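Local coordinates for protein putative 4-hydroxybenzoyl-CoA thioesterase (Geobacillus stearothermophilus, PDB 2OIW) that probably hydrolyses acyl-CoA thioesters as a hotdog-fold thioesterase, with 4-hydroxybenzoyl-CoA its putative substrate, at residues I9-S14 with P28-A33; E15-G18 with I22-T25; Y89-I92 with V97-A100. All coordinates share one frame; numbering follows the deposited sequence.

Interaction 1 of 3, residues I9-S14 with P28-A33; sequences ITPRVS and PVWFEA. With MG (magnesium ion), chain E.
Ile9 and Trp30 meet through two torsions: Ile9 holds CG2 anti to its backbone N while CG1 lies beside that N (chi1 -72°), and Trp30 sends CG away from its own carbonyl carbon (chi1 -73°), which carries the indole out from helix 27-34 to the chain at 9-11. The two Ile9 branches then divide the work. CG2 sits over one face of the indole, 4.2 Å from the centroid of the five-membered ring and 23° off its normal, a CH-pi contact displaced toward the rim. Trp30 NE1 is the ring atom nearest to Ile9 CG2, at 3.9 Å. The longer branch ends against the helix, where Ile9 CD1 packs on Ala33 CB at 3.9 Å and also touches Trp30 CD1. The Pro11 and Trp30 side chains cross at about a right angle, Pro11 CG lying 3.8 Å from Trp30 CH2.

Between the two segments the contact is wholly apolar; Trp30 NE1 makes a weak hydrogen bond to Glu15. Farther along, the backbone oxygen of Ser14 binds the magnesium ion at 2.4 Å, well away from the indole. Arg12 forms a salt bridge with Glu15 of a second subunit. In the hotdog fold a central helix lies against a curved antiparallel sheet, and here Trp30 is wedged between the loop after strand 5-9 and that sheet, touching Val72 of strand 72-81 and Ile92 of strand 85-94.

Interaction 2 of 3, residues E15-G18 with I22-T25; sequences ETDG and INNT. With MG (magnesium ion), chain E.
Glu15 and Asn23 are joined backbone to backbone where the loop between strand 5-9 and helix 27-34 of the hotdog fold doubles back on itself, with Thr16 and Ile22 forming a single isolated bridge. The backbone bond runs from Asn23 N to Glu15 O at 2.9 Å, with the donor in the carbonyl plane, and Ile22 CA adds a CA-H...O contact to the same oxygen.

Among the side chains, the polar link is a hydrogen bond from Asn23 ND2 to Asp17 OD2, 2.7 Å long and nearly straight at 167°. It reaches the anti side of the carboxylate while staying close to the amide plane, although the two flat groups are turned 78° apart. Asn23 can extend there because its CG is anti to the backbone N (chi1 176°). ND2 also donates to Glu32 of a third subunit, a second carboxylate.

Apolar packing comes from Ile22: its CD1 lies 3.9 Å from Thr16 CG2, the side chains crossing at about a right angle, and also approaches Glu15 CB.

Metal binding falls to the backbone, with Thr16 O 2.4 Å from the magnesium ion. Ser14 O, two waters and Thr16 O of a fourth subunit also bind it, which places the ion at a subunit interface. The other end of the Asn23 amide closes an Asx turn, fixing its rotation: OD1 accepts from Thr25 N at 2.9 Å, above the carbonyl plane, and from Thr25 OG1 at 2.6 Å.

Interaction 3 of 3, residues Y89-I92 with V97-A100; sequences YEEI and VVCA
Glu91 and Val98 approach at a slant: the extended Glu91 chain lies with its carboxylate beside one methyl, Glu91 OE1 and Val98 CG2 being 4.0 Å apart. Val98 presents CG2 because that methyl is anti to its backbone N. Glu91 OE2 takes a 2.7 Å hydrogen bond from Tyr89 OH on its anti lone pair, in the phenol plane, while OE1 is hydrogen-bonded to His93 NE2. Shortening Glu91 to an alanine would remove the carboxylate packed beside Val98 CG2 and is likely to leave the Tyr89 hydroxyl and His93 without this partner.

Ile92 and Ala100 point to the same face of the sheet, their CB atoms 4.2 Å apart, and the Ile92 side chain packs against Trp30 and Phe31 of helix 27-34. Their backbones form an antiparallel hydrogen-bonded pair, with Ile92 N to Ala100 O at 2.8 Å. Ile92 O is gripped twice, by Cys99 N at 2.8 Å and, in the carbonyl plane, by Ala100 N at 3.2 Å. Two successive residues thus face one, and the axes of segments 89-92 and 97-100 lie at 113°. This is a classic beta bulge in the hairpin 85-94 and 97-110, part of the curved hotdog sheet.

Interactions 1 and 2 share the loop between strand 5-9 and helix 27-34: the 15-18/22-25 contact is nested inside the loop closed by the 9-14/28-33 contact, and Ile22 packs on both Pro11 and Trp30. Both are buried, reach the magnesium ion and lie against neighbouring subunits, yet interaction 1 is hydrophobic packing of helix on loop, whereas interaction 2 relies on hydrogen bonds and sits farther from the chain's centre. Interaction 3, partly buried, joins two strands through backbone bonds and touches no other subunit. It meets interaction 1 where helix 27-34 packs on the sheet, Phe31 CE1 lying 3.5 Å from Ile92 CG1, but stays about 8 Å from interaction 2 at the nearest atoms.

Interaction 1 of 3, residues I9-S14 with P28-A33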
ATOM      1  N   ILE A   9     -15.708  -5.164  -3.405  1.00 17.41           N
ATOM      2  CA  ILE A   9     -14.780  -4.165  -2.899  1.00 15.94           C
ATOM      3  C   ILE A   9     -15.021  -2.830  -3.582  1.00 15.63           C
ATOM      4  O   ILE A   9     -15.240  -2.785  -4.803  1.00 15.77           O
ATOM      5  CB  ILE A   9     -13.346  -4.614  -3.196  1.00 16.34           C
ATOM      6  CG1 ILE A   9     -12.987  -5.785  -2.279  1.00 15.99           C
ATOM      7  CG2 ILE A   9     -12.374  -3.454  -3.051  1.00 16.03           C
ATOM      8  CD1 ILE A   9     -11.678  -6.482  -2.574  1.00 16.83           C
ATOM      9  N   THR A  10     -14.936  -1.753  -2.807  1.00 15.14           N
ATOM     10  CA  THR A  10     -14.963  -0.385  -3.321  1.00 14.82           C
ATOM     11  C   THR A  10     -13.538   0.112  -3.522  1.00 15.20           C
ATOM     12  O   THR A  10     -12.820   0.266  -2.546  1.00 15.35           O
ATOM     13  CB  THR A  10     -15.695   0.513  -2.322  1.00 14.63           C
ATOM     14  OG1 THR A  10     -17.037   0.039  -2.187  1.00 15.06           O
ATOM     15  CG2 THR A  10     -15.773   1.934  -2.798  1.00 14.79           C
ATOM     16  N   PRO A  11     -13.120   0.342  -4.791  1.00 15.25           N
ATOM     17  CA  PRO A  11     -11.789   0.881  -5.053  1.00 14.81           C
ATOM     18  C   PRO A  11     -11.581   2.259  -4.419  1.00 15.28           C
ATOM     19  O   PRO A  11     -12.541   3.014  -4.210  1.00 14.88           O
ATOM     20  CB  PRO A  11     -11.713   0.944  -6.585  1.00 13.25           C
ATOM     21  CG  PRO A  11     -12.741  -0.083  -7.027  1.00 14.40           C
ATOM     22  CD  PRO A  11     -13.832   0.003  -6.046  1.00 14.65           C
ATOM     23  N   ARG A  12     -10.327   2.556  -4.115  1.00 15.35           N
ATOM     24  CA  ARG A  12      -9.924   3.762  -3.368  1.00 14.80           C
ATOM     25  C   ARG A  12      -9.045   4.582  -4.291  1.00 15.18           C
ATOM     26  O   ARG A  12      -8.372   4.024  -5.187  1.00 14.78           O
ATOM     27  CB  ARG A  12      -9.121   3.355  -2.113  1.00 15.07           C
ATOM     28  CG  ARG A  12      -9.919   2.536  -1.117  1.00 15.31           C
ATOM     29  CD  ARG A  12      -9.046   1.754  -0.127  1.00 16.35           C
ATOM     30  NE  ARG A  12      -9.902   0.893   0.687  1.00 15.20           N
ATOM     31  CZ  ARG A  12      -9.474  -0.021   1.556  1.00 15.28           C
ATOM     32  NH1 ARG A  12      -8.167  -0.219   1.763  1.00 15.74           N
ATOM     33  NH2 ARG A  12     -10.365  -0.753   2.199  1.00 14.37           N
ATOM     34  N   VAL A  13      -9.040   5.904  -4.105  1.00 14.74           N
ATOM     35  CA  VAL A  13      -8.180   6.775  -4.919  1.00 16.50           C
ATOM     36  C   VAL A  13      -6.715   6.312  -4.845  1.00 16.78           C
ATOM     37  O   VAL A  13      -6.024   6.268  -5.874  1.00 18.07           O
ATOM     38  CB  VAL A  13      -8.333   8.284  -4.513  1.00 15.45           C
ATOM     39  CG1 VAL A  13      -7.305   9.189  -5.211  1.00 16.64           C
ATOM     40  CG2 VAL A  13      -9.747   8.767  -4.796  1.00 17.16           C
ATOM     41  N   SER A  14      -6.261   5.957  -3.641  1.00 17.71           N
ATOM     42  CA  SER A  14      -4.883   5.502  -3.387  1.00 18.34           C
ATOM     43  C   SER A  14      -4.487   4.217  -4.132  1.00 18.82           C
ATOM     44  O   SER A  14      -3.294   3.951  -4.305  1.00 18.35           O
ATOM     45  CB  SER A  14      -4.620   5.329  -1.880  1.00 18.75           C
ATOM     46  OG  SER A  14      -5.441   4.314  -1.330  1.00 20.42           O
ATOM     47  N   PRO A  28      -3.080  -8.025  -6.634  1.00 16.88           N
ATOM     48  CA  PRO A  28      -2.809  -9.011  -5.610  1.00 17.09           C
ATOM     49  C   PRO A  28      -3.395  -8.636  -4.245  1.00 17.48           C
ATOM     50  O   PRO A  28      -3.636  -9.523  -3.434  1.00 17.31           O
ATOM     51  CB  PRO A  28      -1.275  -9.043  -5.563  1.00 17.86           C
ATOM     52  CG  PRO A  28      -0.864  -8.663  -6.921  1.00 17.78           C
ATOM     53  CD  PRO A  28      -1.841  -7.594  -7.313  1.00 16.20           C
ATOM     54  N   VAL A  29      -3.616  -7.342  -3.997  1.00 17.21           N
ATOM     55  CA  VAL A  29      -4.126  -6.905  -2.700  1.00 16.93           C
ATOM     56  C   VAL A  29      -5.609  -7.294  -2.610  1.00 17.19           C
ATOM     57  O   VAL A  29      -6.067  -7.795  -1.589  1.00 18.33           O
ATOM     58  CB  VAL A  29      -3.919  -5.390  -2.458  1.00 16.31           C
ATOM     59  CG1 VAL A  29      -4.711  -4.916  -1.288  1.00 16.11           C
ATOM     60  CG2 VAL A  29      -2.434  -5.058  -2.216  1.00 15.60           C
ATOM     61  N   TRP A  30      -6.323  -7.116  -3.710  1.00 16.84           N
ATOM     62  CA  TRP A  30      -7.736  -7.496  -3.797  1.00 16.90           C
ATOM     63  C   TRP A  30      -7.942  -9.029  -3.844  1.00 17.42           C
ATOM     64  O   TRP A  30      -8.895  -9.585  -3.243  1.00 17.99           O
ATOM     65  CB  TRP A  30      -8.284  -6.832  -5.069  1.00 16.41           C
ATOM     66  CG  TRP A  30      -8.458  -5.337  -4.936  1.00 14.60           C
ATOM     67  CD1 TRP A  30      -8.342  -4.576  -3.800  1.00 11.54           C
ATOM     68  CD2 TRP A  30      -8.887  -4.455  -5.969  1.00 13.33           C
ATOM     69  NE1 TRP A  30      -8.619  -3.253  -4.093  1.00 13.60           N
ATOM     70  CE2 TRP A  30      -8.964  -3.164  -5.417  1.00 13.16           C
ATOM     71  CE3 TRP A  30      -9.164  -4.629  -7.335  1.00 13.84           C
ATOM     72  CZ2 TRP A  30      -9.328  -2.058  -6.180  1.00 13.84           C
ATOM     73  CZ3 TRP A  30      -9.552  -3.547  -8.072  1.00 13.34           C
ATOM     74  CH2 TRP A  30      -9.636  -2.281  -7.496  1.00 14.25           C
ATOM     75  N   PHE A  31      -7.055  -9.721  -4.557  1.00 18.12           N
ATOM     76  CA  PHE A  31      -7.027 -11.199  -4.549  1.00 19.09           C
ATOM     77  C   PHE A  31      -6.792 -11.739  -3.148  1.00 19.14           C
ATOM     78  O   PHE A  31      -7.469 -12.667  -2.729  1.00 21.06           O
ATOM     79  CB  PHE A  31      -5.941 -11.757  -5.494  1.00 18.17           C
ATOM     80  CG  PHE A  31      -6.362 -11.823  -6.942  1.00 18.84           C
ATOM     81  CD1 PHE A  31      -7.675 -12.152  -7.299  1.00 19.05           C
ATOM     82  CD2 PHE A  31      -5.430 -11.598  -7.940  1.00 17.89           C
ATOM     83  CE1 PHE A  31      -8.042 -12.238  -8.642  1.00 20.15           C
ATOM     84  CE2 PHE A  31      -5.771 -11.678  -9.269  1.00 18.85           C
ATOM     85  CZ  PHE A  31      -7.072 -11.988  -9.637  1.00 18.47           C
ATOM     86  N   GLU A  32      -5.849 -11.161  -2.412  1.00 19.42           N
ATOM     87  CA  GLU A  32      -5.652 -11.610  -1.020  1.00 19.43           C
ATOM     88  C   GLU A  32      -6.883 -11.321  -0.147  1.00 18.77           C
ATOM     89  O   GLU A  32      -7.224 -12.100   0.743  1.00 18.16           O
ATOM     90  CB  GLU A  32      -4.390 -10.978  -0.405  1.00 18.70           C
ATOM     91  CG  GLU A  32      -4.046 -11.564   1.006  1.00 20.27           C
ATOM     92  CD  GLU A  32      -2.937 -10.775   1.691  1.00 22.88           C
ATOM     93  OE1 GLU A  32      -3.157  -9.570   1.912  1.00 25.27           O
ATOM     94  OE2 GLU A  32      -1.839 -11.338   1.942  1.00 27.28           O
ATOM     95  N   ALA A  33      -7.538 -10.184  -0.388  1.00 17.91           N
ATOM     96  CA  ALA A  33      -8.796  -9.873   0.296  1.00 17.93           C
ATOM     97  C   ALA A  33      -9.872 -10.970   0.005  1.00 18.14           C
ATOM     98  O   ALA A  33     -10.582 -11.405   0.894  1.00 18.47           O
ATOM     99  CB  ALA A  33      -9.291  -8.451  -0.128  1.00 17.88           C
TER
HETATM  100 MG    MG E 501      -1.569   4.673  -5.747  1.00 27.88          MG
HETATM  101  O   HOH W   1      -1.330   2.343  -6.134  1.00 31.90           O
HETATM  102  O   HOH W   2      -1.060   5.732  -3.854  1.00 36.31           O

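Interaction 2 of 3, residues E15-G18 with I22-T25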
ATOM      1  N   GLU A  15      -5.473   3.461  -4.620  1.00 18.40           N
ATOM      2  CA  GLU A  15      -5.214   2.222  -5.383  1.00 18.11           C
ATOM      3  C   GLU A  15      -5.037   2.452  -6.901  1.00 19.16           C
ATOM      4  O   GLU A  15      -4.730   1.524  -7.653  1.00 19.24           O
ATOM      5  CB  GLU A  15      -6.361   1.230  -5.103  1.00 17.79           C
ATOM      6  CG  GLU A  15      -6.278   0.713  -3.643  1.00 16.75           C
ATOM      7  CD  GLU A  15      -7.464  -0.142  -3.188  1.00 18.87           C
ATOM      8  OE1 GLU A  15      -8.623   0.048  -3.655  1.00 17.64           O
ATOM      9  OE2 GLU A  15      -7.225  -1.009  -2.319  1.00 16.01           O
ATOM     10  N   THR A  16      -5.253   3.693  -7.341  1.00 19.47           N
ATOM     11  CA  THR A  16      -4.964   4.109  -8.721  1.00 19.58           C
ATOM     12  C   THR A  16      -3.507   4.534  -8.823  1.00 19.48           C
ATOM     13  O   THR A  16      -2.835   4.637  -7.804  1.00 19.90           O
ATOM     14  CB  THR A  16      -5.863   5.262  -9.156  1.00 19.05           C
ATOM     15  OG1 THR A  16      -5.635   6.394  -8.289  1.00 20.49           O
ATOM     16  CG2 THR A  16      -7.345   4.844  -9.096  1.00 19.35           C
ATOM     17  N   ASP A  17      -3.017   4.776 -10.040  1.00 19.23           N
ATOM     18  CA  ASP A  17      -1.728   5.442 -10.196  1.00 18.78           C
ATOM     19  C   ASP A  17      -1.883   6.614 -11.146  1.00 19.17           C
ATOM     20  O   ASP A  17      -2.993   6.887 -11.582  1.00 19.11           O
ATOM     21  CB  ASP A  17      -0.604   4.490 -10.631  1.00 18.13           C
ATOM     22  CG  ASP A  17      -0.912   3.750 -11.923  1.00 20.31           C
ATOM     23  OD1 ASP A  17      -1.695   4.268 -12.769  1.00 20.99           O
ATOM     24  OD2 ASP A  17      -0.352   2.637 -12.106  1.00 20.50           O
ATOM     25  N   GLY A  18      -0.789   7.313 -11.452  1.00 19.05           N
ATOM     26  CA  GLY A  18      -0.837   8.457 -12.363  1.00 19.95           C
ATOM     27  C   GLY A  18      -1.342   8.188 -13.785  1.00 20.81           C
ATOM     28  O   GLY A  18      -1.723   9.133 -14.481  1.00 20.91           O
ATOM     29  N   ILE A  22      -6.623   1.632 -12.035  1.00 19.57           N
ATOM     30  CA  ILE A  22      -6.157   0.886 -10.865  1.00 19.44           C
ATOM     31  C   ILE A  22      -4.740   0.396 -11.153  1.00 18.97           C
ATOM     32  O   ILE A  22      -4.480  -0.114 -12.247  1.00 20.06           O
ATOM     33  CB  ILE A  22      -7.122  -0.274 -10.487  1.00 19.77           C
ATOM     34  CG1 ILE A  22      -8.500   0.285 -10.038  1.00 19.12           C
ATOM     35  CG2 ILE A  22      -6.521  -1.125  -9.389  1.00 18.70           C
ATOM     36  CD1 ILE A  22      -8.438   1.114  -8.681  1.00 16.27           C
ATOM     37  N   ASN A  23      -3.828   0.600 -10.202  1.00 19.18           N
ATOM     38  CA  ASN A  23      -2.428   0.165 -10.353  1.00 20.66           C
ATOM     39  C   ASN A  23      -2.338  -1.358 -10.248  1.00 21.11           C
ATOM     40  O   ASN A  23      -3.131  -1.989  -9.521  1.00 21.86           O
ATOM     41  CB  ASN A  23      -1.508   0.858  -9.318  1.00 20.49           C
ATOM     42  CG  ASN A  23      -0.050   0.357  -9.380  1.00 21.42           C
ATOM     43  OD1 ASN A  23       0.344  -0.556  -8.631  1.00 22.86           O
ATOM     44  ND2 ASN A  23       0.740   0.934 -10.261  1.00 18.78           N
ATOM     45  N   ASN A  24      -1.418  -1.943 -11.014  1.00 20.79           N
ATOM     46  CA  ASN A  24      -1.238  -3.402 -11.048  1.00 20.32           C
ATOM     47  C   ASN A  24      -0.953  -4.073  -9.684  1.00 20.37           C
ATOM     48  O   ASN A  24      -1.358  -5.223  -9.472  1.00 20.05           O
ATOM     49  CB  ASN A  24      -0.138  -3.735 -12.045  1.00 21.50           C
ATOM     50  CG  ASN A  24       1.254  -3.510 -11.475  1.00 20.66           C
ATOM     51  OD1 ASN A  24       1.807  -4.387 -10.854  1.00 27.14           O
ATOM     52  ND2 ASN A  24       1.820  -2.356 -11.704  1.00 24.42           N
ATOM     53  N   THR A  25      -0.270  -3.363  -8.765  1.00 19.62           N
ATOM     54  CA  THR A  25       0.068  -3.918  -7.454  1.00 19.03           C
ATOM     55  C   THR A  25      -1.151  -4.029  -6.545  1.00 19.48           C
ATOM     56  O   THR A  25      -1.096  -4.707  -5.515  1.00 18.94           O
ATOM     57  CB  THR A  25       1.172  -3.139  -6.758  1.00 19.68           C
ATOM     58  OG1 THR A  25       0.693  -1.824  -6.422  1.00 20.02           O
ATOM     59  CG2 THR A  25       2.418  -3.040  -7.703  1.00 17.75           C
TER
HETATM   60 MG    MG E 501      -1.569   4.673  -5.747  1.00 27.88          MG
HETATM   61  O   HOH W   1      -1.330   2.343  -6.134  1.00 31.90           O
HETATM   62  O   HOH W   2      -1.060   5.732  -3.854  1.00 36.31           O

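Interaction 3 of 3, residues Y89-I92 with V97-A100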
ATOM      1  N   TYR A  89      -7.925 -20.546  -7.795  1.00 20.18           N
ATOM      2  CA  TYR A  89      -8.222 -19.817  -9.007  1.00 20.60           C
ATOM      3  C   TYR A  89      -9.077 -18.598  -8.628  1.00 20.59           C
ATOM      4  O   TYR A  89      -9.974 -18.716  -7.803  1.00 21.04           O
ATOM      5  CB  TYR A  89      -8.922 -20.695 -10.065  1.00 21.25           C
ATOM      6  CG  TYR A  89      -9.212 -19.907 -11.311  1.00 21.87           C
ATOM      7  CD1 TYR A  89      -8.190 -19.552 -12.179  1.00 23.73           C
ATOM      8  CD2 TYR A  89     -10.502 -19.457 -11.585  1.00 20.67           C
ATOM      9  CE1 TYR A  89      -8.446 -18.788 -13.313  1.00 25.59           C
ATOM     10  CE2 TYR A  89     -10.764 -18.705 -12.688  1.00 23.44           C
ATOM     11  CZ  TYR A  89      -9.742 -18.372 -13.554  1.00 23.68           C
ATOM     12  OH  TYR A  89     -10.019 -17.610 -14.660  1.00 25.60           O
ATOM     13  N   GLU A  90      -8.806 -17.442  -9.221  1.00 19.54           N
ATOM     14  CA  GLU A  90      -9.479 -16.204  -8.801  1.00 19.89           C
ATOM     15  C   GLU A  90      -9.629 -15.225  -9.956  1.00 19.82           C
ATOM     16  O   GLU A  90      -8.796 -15.205 -10.892  1.00 19.94           O
ATOM     17  CB  GLU A  90      -8.734 -15.562  -7.603  1.00 20.22           C
ATOM     18  CG  GLU A  90      -7.205 -15.522  -7.808  1.00 20.38           C
ATOM     19  CD  GLU A  90      -6.376 -15.645  -6.530  1.00 24.16           C
ATOM     20  OE1 GLU A  90      -6.935 -15.530  -5.399  1.00 24.91           O
ATOM     21  OE2 GLU A  90      -5.133 -15.847  -6.673  1.00 23.26           O
ATOM     22  N   GLU A  91     -10.687 -14.416  -9.902  1.00 18.48           N
ATOM     23  CA  GLU A  91     -10.952 -13.441 -10.953  1.00 18.54           C
ATOM     24  C   GLU A  91     -11.448 -12.146 -10.328  1.00 18.81           C
ATOM     25  O   GLU A  91     -12.097 -12.171  -9.291  1.00 18.71           O
ATOM     26  CB  GLU A  91     -12.029 -13.960 -11.917  1.00 18.73           C
ATOM     27  CG  GLU A  91     -11.595 -15.066 -12.821  1.00 18.83           C
ATOM     28  CD  GLU A  91     -12.663 -15.467 -13.811  1.00 21.95           C
ATOM     29  OE1 GLU A  91     -13.794 -14.919 -13.732  1.00 21.55           O
ATOM     30  OE2 GLU A  91     -12.375 -16.352 -14.654  1.00 20.31           O
ATOM     31  N   ILE A  92     -11.126 -11.021 -10.952  1.00 18.53           N
ATOM     32  CA  ILE A  92     -11.733  -9.745 -10.562  1.00 18.91           C
ATOM     33  C   ILE A  92     -12.537  -9.191 -11.724  1.00 18.15           C
ATOM     34  O   ILE A  92     -12.043  -9.134 -12.852  1.00 17.58           O
ATOM     35  CB  ILE A  92     -10.684  -8.715 -10.080  1.00 18.94           C
ATOM     36  CG1 ILE A  92      -9.846  -9.296  -8.944  1.00 19.44           C
ATOM     37  CG2 ILE A  92     -11.364  -7.464  -9.589  1.00 16.69           C
ATOM     38  CD1 ILE A  92      -8.729  -8.399  -8.528  1.00 19.44           C
ATOM     39  N   VAL A  97     -17.543  -7.369 -16.339  1.00 20.80           N
ATOM     40  CA  VAL A  97     -16.519  -7.813 -17.296  1.00 21.36           C
ATOM     41  C   VAL A  97     -15.321  -8.365 -16.478  1.00 20.79           C
ATOM     42  O   VAL A  97     -14.932  -7.764 -15.466  1.00 19.89           O
ATOM     43  CB  VAL A  97     -16.050  -6.610 -18.212  1.00 21.90           C
ATOM     44  CG1 VAL A  97     -14.910  -7.004 -19.145  1.00 23.86           C
ATOM     45  CG2 VAL A  97     -17.201  -6.052 -19.062  1.00 22.95           C
ATOM     46  N   VAL A  98     -14.760  -9.505 -16.888  1.00 19.51           N
ATOM     47  CA  VAL A  98     -13.553 -10.015 -16.232  1.00 19.50           C
ATOM     48  C   VAL A  98     -12.382  -9.091 -16.585  1.00 19.03           C
ATOM     49  O   VAL A  98     -12.137  -8.810 -17.755  1.00 19.04           O
ATOM     50  CB  VAL A  98     -13.244 -11.495 -16.587  1.00 19.39           C
ATOM     51  CG1 VAL A  98     -12.993 -11.671 -18.052  1.00 21.28           C
ATOM     52  CG2 VAL A  98     -12.038 -12.035 -15.817  1.00 20.26           C
ATOM     53  N   CYS A  99     -11.700  -8.587 -15.566  1.00 18.49           N
ATOM     54  CA  CYS A  99     -10.606  -7.668 -15.796  1.00 18.39           C
ATOM     55  C   CYS A  99      -9.271  -8.244 -15.382  1.00 17.87           C
ATOM     56  O   CYS A  99      -8.252  -7.765 -15.842  1.00 18.35           O
ATOM     57  CB  CYS A  99     -10.855  -6.333 -15.081  1.00 18.33           C
ATOM     58  SG  CYS A  99     -12.290  -5.442 -15.744  1.00 19.83           S
ATOM     59  N   ALA A 100      -9.276  -9.223 -14.478  1.00 17.45           N
ATOM     60  CA  ALA A 100      -8.042  -9.853 -13.999  1.00 18.21           C
ATOM     61  C   ALA A 100      -8.307 -11.292 -13.645  1.00 18.33           C
ATOM     62  O   ALA A 100      -9.360 -11.602 -13.082  1.00 18.60           O
ATOM     63  CB  ALA A 100      -7.485  -9.123 -12.781  1.00 17.88           C
TER